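PDB 2AWI: PrgX from Enterococcus faecalis, which acts as the receptor for the peptide sex pheromone cCF10 and as a repressor, probably binding DNA, in the regulation of conjugation in Enterococcus faecalis. Local coordinates for the interface of chains A and B. Sequence-based numbering; all coordinates share one arbitrary frame. Chains: chain A/B, PrgX.

Contact 1: the interface of chains A and B. Residues chain A 63-64, 68; chain B 181-182.
The backbone carbonyl oxygen of B:Phe182 faces the side chain of A:Asn63 and lies about equally near its methylene and its amide. The amide nitrogen ND2 of A:Asn63 comes to 3.2 Å from B:Phe182 O, but its N-H points elsewhere, so the two pack without a hydrogen bond. CB of A:Asn63 approaches the same oxygen, B:Phe182 O, at 3.3 Å.

B:Phe182 buries more surface than any other residue of the patch, and A:Arg64 crosses its ring at about a right angle. CG of A:Arg64 stands over the centre of the ring, 3.7 Å from the B:Phe182 centroid, as a CH-pi contact. From there the arginine runs extended to NE and then brings its guanidinium back over the same face, above the CD2-CE2 edge. NH1 of A:Arg64 reaches B:Phe182 CE2 at 3.4 Å, and the two planes are tilted by 33°, so the guanidinium leans on the rim instead of stacking flat. CG anti to the carbonyl carbon (chi1 -80°) is set over the ring; the chain arches away at CD, and the final turn at NE (chi4 -72°) returns the guanidinium to the edge. The poorly ordered A:Asn68 flanks the ring and B:Ser181.

A:Asn63 and A:Arg64 belong to helix 58-67, in the N-terminal part of chain A, whereas B:Ser181 and B:Phe182 lie in the loop before helix 184-203 of the partner.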
loop_
_atom_site.group_PDB
_atom_site.type_symbol
_atom_site.label_atom_id
_atom_site.label_comp_id
_atom_site.label_asym_id
_atom_site.label_seq_id
_atom_site.Cartn_x
_atom_site.Cartn_y
_atom_site.Cartn_z
ATOM N N ASN A 63 -0.039 -20.474 41.907
ATOM C CA ASN A 63 -0.258 -21.164 40.646
ATOM C C ASN A 63 0.516 -22.475 40.606
ATOM O O ASN A 63 -0.042 -23.511 40.265
ATOM C CB ASN A 63 0.155 -20.274 39.470
ATOM C CG ASN A 63 -0.926 -19.285 39.077
ATOM O OD1 ASN A 63 -1.900 -19.645 38.427
ATOM N ND2 ASN A 63 -0.760 -18.031 39.477
ATOM N N ARG A 64 1.799 -22.433 40.952
ATOM C CA ARG A 64 2.613 -23.646 40.942
ATOM C C ARG A 64 2.008 -24.718 41.839
ATOM O O ARG A 64 2.161 -25.914 41.584
ATOM C CB ARG A 64 4.044 -23.333 41.388
ATOM C CG ARG A 64 4.905 -22.718 40.296
ATOM C CD ARG A 64 6.165 -22.096 40.865
ATOM N NE ARG A 64 6.957 -21.445 39.828
ATOM C CZ ARG A 64 7.642 -22.096 38.897
ATOM N NH1 ARG A 64 7.641 -23.419 38.878
ATOM N NH2 ARG A 64 8.308 -21.421 37.971
ATOM N N ASN A 68 -3.949 -23.368 38.780
ATOM C CA ASN A 68 -4.003 -23.168 37.338
ATOM C C ASN A 68 -4.686 -24.340 36.627
ATOM O O ASN A 68 -5.510 -24.075 35.729
ATOM C CB ASN A 68 -2.592 -22.955 36.771
ATOM C CG ASN A 68 -1.618 -24.066 37.152
ATOM O OD1 ASN A 68 -0.501 -24.128 36.636
ATOM N ND2 ASN A 68 -2.035 -24.942 38.060
ATOM N N SER B 181 2.646 -22.692 32.136
ATOM C CA SER B 181 2.224 -21.336 32.411
ATOM C C SER B 181 1.862 -21.306 33.883
ATOM O O SER B 181 1.190 -22.211 34.370
ATOM C CB SER B 181 0.993 -20.984 31.564
ATOM O OG SER B 181 0.525 -19.668 31.845
ATOM N N PHE B 182 2.314 -20.285 34.600
ATOM C CA PHE B 182 1.994 -20.185 36.015
ATOM C C PHE B 182 1.288 -18.884 36.366
ATOM O O PHE B 182 1.607 -18.232 37.357
ATOM C CB PHE B 182 3.262 -20.381 36.854
ATOM C CG PHE B 182 3.815 -21.777 36.770
ATOM C CD1 PHE B 182 3.025 -22.868 37.135
ATOM C CD2 PHE B 182 5.100 -22.009 36.286
ATOM C CE1 PHE B 182 3.508 -24.176 37.015
ATOM C CE2 PHE B 182 5.595 -23.311 36.160
ATOM C CZ PHE B 182 4.795 -24.402 36.526
#

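Contact 2: the interface of chains A and B. Residues chain A 144-147, 149; chain B 10, 14-15.
Charge and hydrogen bonding centre on the carboxylate of B:Glu14, at the end of helix 4-14 in the helix-turn-helix region, which a loop of chain A takes in. Its oxygen OE2 accepts twice. A:Arg145 NE donates to B:Glu14 OE2 at 2.9 Å in a salt bridge lying in the guanidinium plane and using the anti lone pair of the oxygen. The backbone N of A:Thr146 also reaches B:Glu14 OE2 at 2.9 Å, from the syn side and 26° out of the carboxylate plane. The other oxygen, B:Glu14 OE1, accepts from the hydroxyl OG1 of A:Thr146 at 2.8 Å, with a weak bond from A:Thr147 OG1 beside it. Bonds at both oxygens restrain rotation of the carboxylate, and the arginine would favour its charged form.

Torsions bring this group to the loop: CG of B:Glu14 is anti to the backbone N (chi1 173°), and a bend at chi2 folds the carboxylate toward chain A.

Apolar groups flank the polar cluster. CD2 of B:Leu15 sits over the centre of one guanidinium face, 3.5 Å from A:Arg145 CZ. The CE1-CZ side of the A:Phe149 ring meets the methylene of B:Glu14, with CE1 and CZ both 3.9 Å from B:Glu14 CG.

A bond within the loop of chain A probably steadies the arginine: A:Arg145 NH2 donates to the backbone O of A:Thr147 at 2.7 Å, the acceptor tilted 33° from the guanidinium plane.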
loop_
_atom_site.group_PDB
_atom_site.type_symbol
_atom_site.label_atom_id
_atom_site.label_comp_id
_atom_site.label_asym_id
_atom_site.label_seq_id
_atom_site.Cartn_x
_atom_site.Cartn_y
_atom_site.Cartn_z
ATOM N N LYS A 144 -30.741 -6.411 43.212
ATOM C CA LYS A 144 -30.252 -5.748 44.418
ATOM C C LYS A 144 -28.791 -5.319 44.399
ATOM O O LYS A 144 -28.330 -4.673 45.335
ATOM C CB LYS A 144 -30.450 -6.661 45.627
ATOM C CG LYS A 144 -31.806 -7.322 45.714
ATOM C CD LYS A 144 -31.820 -8.346 46.841
ATOM C CE LYS A 144 -33.076 -9.205 46.810
ATOM N NZ LYS A 144 -33.055 -10.236 47.884
ATOM N N ARG A 145 -28.064 -5.674 43.344
ATOM C CA ARG A 145 -26.642 -5.361 43.233
ATOM C C ARG A 145 -26.238 -3.885 43.251
ATOM O O ARG A 145 -26.998 -3.022 42.816
ATOM C CB ARG A 145 -26.087 -6.033 41.976
ATOM C CG ARG A 145 -26.298 -7.549 41.958
ATOM C CD ARG A 145 -25.604 -8.201 43.154
ATOM N NE ARG A 145 -24.156 -8.003 43.103
ATOM C CZ ARG A 145 -23.331 -8.669 42.295
ATOM N NH1 ARG A 145 -23.800 -9.599 41.463
ATOM N NH2 ARG A 145 -22.035 -8.384 42.302
ATOM N N THR A 146 -25.034 -3.610 43.764
ATOM C CA THR A 146 -24.490 -2.246 43.831
ATOM C C THR A 146 -23.042 -2.214 43.316
ATOM O O THR A 146 -22.563 -1.191 42.831
ATOM C CB THR A 146 -24.512 -1.663 45.282
ATOM O OG1 THR A 146 -23.491 -2.279 46.077
ATOM C CG2 THR A 146 -25.871 -1.901 45.938
ATOM N N THR A 147 -22.345 -3.339 43.443
ATOM C CA THR A 147 -20.964 -3.463 42.975
ATOM C C THR A 147 -20.842 -4.791 42.257
ATOM O O THR A 147 -21.433 -5.785 42.675
ATOM C CB THR A 147 -19.935 -3.435 44.131
ATOM O OG1 THR A 147 -20.392 -4.259 45.211
ATOM C CG2 THR A 147 -19.716 -2.025 44.612
ATOM N N PHE A 149 -18.383 -7.869 40.168
ATOM C CA PHE A 149 -17.085 -8.528 40.159
ATOM C C PHE A 149 -16.765 -9.129 38.793
ATOM O O PHE A 149 -17.601 -9.122 37.891
ATOM C CB PHE A 149 -17.051 -9.616 41.242
ATOM C CG PHE A 149 -17.638 -9.175 42.562
ATOM C CD1 PHE A 149 -19.005 -9.292 42.806
ATOM C CD2 PHE A 149 -16.828 -8.598 43.544
ATOM C CE1 PHE A 149 -19.562 -8.842 44.005
ATOM C CE2 PHE A 149 -17.373 -8.139 44.754
ATOM C CZ PHE A 149 -18.742 -8.260 44.983
ATOM N N GLN B 10 -18.021 -7.972 52.844
ATOM C CA GLN B 10 -18.596 -7.054 51.875
ATOM C C GLN B 10 -19.215 -7.852 50.734
ATOM O O GLN B 10 -20.369 -7.637 50.372
ATOM C CB GLN B 10 -17.522 -6.111 51.318
ATOM C CG GLN B 10 -18.064 -5.138 50.276
ATOM C CD GLN B 10 -17.356 -5.237 48.930
ATOM O OE1 GLN B 10 -17.965 -5.012 47.879
ATOM N NE2 GLN B 10 -16.064 -5.558 48.956
ATOM N N GLU B 14 -23.050 -8.336 49.703
ATOM C CA GLU B 14 -23.357 -7.794 48.388
ATOM C C GLU B 14 -24.218 -8.789 47.614
ATOM O O GLU B 14 -25.162 -8.405 46.925
ATOM C CB GLU B 14 -22.057 -7.516 47.627
ATOM C CG GLU B 14 -22.242 -7.093 46.175
ATOM C CD GLU B 14 -23.165 -5.902 46.018
ATOM O OE1 GLU B 14 -22.980 -4.902 46.744
ATOM O OE2 GLU B 14 -24.071 -5.960 45.165
ATOM N N LEU B 15 -23.895 -10.070 47.748
ATOM C CA LEU B 15 -24.622 -11.127 47.054
ATOM C C LEU B 15 -25.764 -11.670 47.900
ATOM O O LEU B 15 -26.381 -12.683 47.557
ATOM C CB LEU B 15 -23.671 -12.269 46.692
ATOM C CG LEU B 15 -22.419 -11.885 45.896
ATOM C CD1 LEU B 15 -21.571 -13.135 45.655
ATOM C CD2 LEU B 15 -22.818 -11.233 44.572
#

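Contact 3: the interface of chains A and B. Residues chain A 234, 263, 267; chain B 233-234, 259-260, 263.
A:Ile263 and its counterpart B:Ile263 meet on helix 251-266 of each chain, both with helical backbone torsions, while A:Ile267 follows just beyond the end of that helix (phi -75°). These helices, with helix 230-248, fall in the C-terminal TPR region of PrgX, and two copies pack helix against helix here, in what may be a dimer interface.

The two isoleucines reach toward each other tip to tip through their ethyl branches, although the exact spacing of these branches is doubtful. CG1 of each is anti to its own carbonyl carbon (chi1 -82° in chain A, -68° in chain B), which turns both branches to the same point of near two-fold symmetry. CD1 of A:Ile263 points toward B:Ile260, CG1 of which is 3.8 Å away, with CG1 of B:Ile263 to one side at 3.6 Å.

The methyl branches are used differently. CG2 of A:Ile263 is met at about a right angle by B:Leu234, whose CD1 lies 3.4 Å from A:Ile263 CG2. The twin contact pairs A:Leu234 CD1 with B:Ile263 CG2 at 3.4 Å, and both pairs are tighter than ordinary van der Waals packing. CD1 of B:Leu234 also touches the CG2 methyl of A:Ile267 at 3.5 Å, so this one methyl is wedged against two isoleucines.

At the rim a water bridges the chains, 2.7 Å from the backbone O of A:Ile267 and 2.6 Å from the carboxylate oxygen OD2 of B:Asp233.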
loop_
_atom_site.group_PDB
_atom_site.type_symbol
_atom_site.label_atom_id
_atom_site.label_comp_id
_atom_site.label_asym_id
_atom_site.label_seq_id
_atom_site.Cartn_x
_atom_site.Cartn_y
_atom_site.Cartn_z
ATOM N N LEU A 234 -6.424 -3.681 19.470
ATOM C CA LEU A 234 -6.280 -3.672 18.026
ATOM C C LEU A 234 -7.643 -3.882 17.363
ATOM O O LEU A 234 -8.011 -3.172 16.428
ATOM C CB LEU A 234 -5.317 -4.791 17.627
ATOM C CG LEU A 234 -4.497 -4.714 16.346
ATOM C CD1 LEU A 234 -3.746 -3.396 16.294
ATOM C CD2 LEU A 234 -3.521 -5.895 16.321
ATOM N N ILE A 263 -3.012 -6.726 9.639
ATOM C CA ILE A 263 -2.033 -6.938 10.702
ATOM C C ILE A 263 -2.276 -8.280 11.387
ATOM O O ILE A 263 -1.333 -9.018 11.683
ATOM C CB ILE A 263 -2.102 -5.814 11.755
ATOM C CG1 ILE A 263 -1.316 -4.604 11.258
ATOM C CG2 ILE A 263 -1.545 -6.286 13.073
ATOM C CD1 ILE A 263 0.144 -4.912 10.954
ATOM N N ILE A 267 0.685 -11.257 11.871
ATOM C CA ILE A 267 1.132 -11.835 13.130
ATOM C C ILE A 267 0.607 -13.229 13.427
ATOM O O ILE A 267 0.936 -13.803 14.459
ATOM C CB ILE A 267 0.830 -10.895 14.324
ATOM C CG1 ILE A 267 -0.667 -10.874 14.632
ATOM C CG2 ILE A 267 1.323 -9.480 13.989
ATOM C CD1 ILE A 267 -1.053 -9.913 15.758
ATOM N N ASP B 233 3.419 -9.401 20.853
ATOM C CA ASP B 233 3.209 -10.222 19.669
ATOM C C ASP B 233 3.407 -9.374 18.416
ATOM O O ASP B 233 4.030 -9.801 17.437
ATOM C CB ASP B 233 1.794 -10.813 19.671
ATOM C CG ASP B 233 1.650 -11.969 18.706
ATOM O OD1 ASP B 233 2.498 -12.088 17.805
ATOM O OD2 ASP B 233 0.691 -12.754 18.833
ATOM N N LEU B 234 2.885 -8.159 18.460
ATOM C CA LEU B 234 2.987 -7.255 17.330
ATOM C C LEU B 234 4.409 -6.709 17.183
ATOM O O LEU B 234 4.923 -6.580 16.071
ATOM C CB LEU B 234 1.977 -6.115 17.508
ATOM C CG LEU B 234 1.614 -5.254 16.299
ATOM C CD1 LEU B 234 1.193 -6.136 15.130
ATOM C CD2 LEU B 234 0.492 -4.304 16.692
ATOM N N ASN B 259 4.763 -0.927 8.256
ATOM C CA ASN B 259 3.332 -0.970 8.499
ATOM C C ASN B 259 3.022 -1.193 9.974
ATOM O O ASN B 259 2.185 -0.495 10.560
ATOM C CB ASN B 259 2.678 -2.059 7.645
ATOM C CG ASN B 259 1.162 -2.016 7.716
ATOM O OD1 ASN B 259 0.566 -0.945 7.883
ATOM N ND2 ASN B 259 0.528 -3.174 7.572
ATOM N N ILE B 260 3.698 -2.163 10.579
ATOM C CA ILE B 260 3.483 -2.441 11.989
ATOM C C ILE B 260 3.732 -1.196 12.843
ATOM O O ILE B 260 3.087 -1.005 13.875
ATOM C CB ILE B 260 4.376 -3.601 12.460
ATOM C CG1 ILE B 260 3.793 -4.921 11.939
ATOM C CG2 ILE B 260 4.493 -3.590 13.979
ATOM C CD1 ILE B 260 4.624 -6.135 12.268
ATOM N N ILE B 263 0.624 0.901 12.609
ATOM C CA ILE B 263 -0.429 0.391 13.474
ATOM C C ILE B 263 -0.301 0.892 14.911
ATOM O O ILE B 263 -1.289 1.320 15.513
ATOM C CB ILE B 263 -0.433 -1.135 13.481
ATOM C CG1 ILE B 263 -0.852 -1.647 12.106
ATOM C CG2 ILE B 263 -1.385 -1.650 14.532
ATOM C CD1 ILE B 263 -2.261 -1.248 11.699
HETATM O O HOH W 1 -0.093 -14.293 16.858
#

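Contact 1 lies about 29 Å from both contact 2 and contact 3, and contacts 2 and 3 are about 39 Å apart, each distance running between centres of C-alpha atoms. No residue is shared among them. In contact 1 the N-terminal part of chain A (helix 58-67) meets a loop of chain B; in contact 2 that of chain B (helix 4-14) meets a loop of chain A, whereas contact 3 joins equivalent helices of the TPR region. With their two-fold twins, they would link the DNA-binding and regulatory parts of the two chains, probably as a dimer within the deposited four-chain assembly.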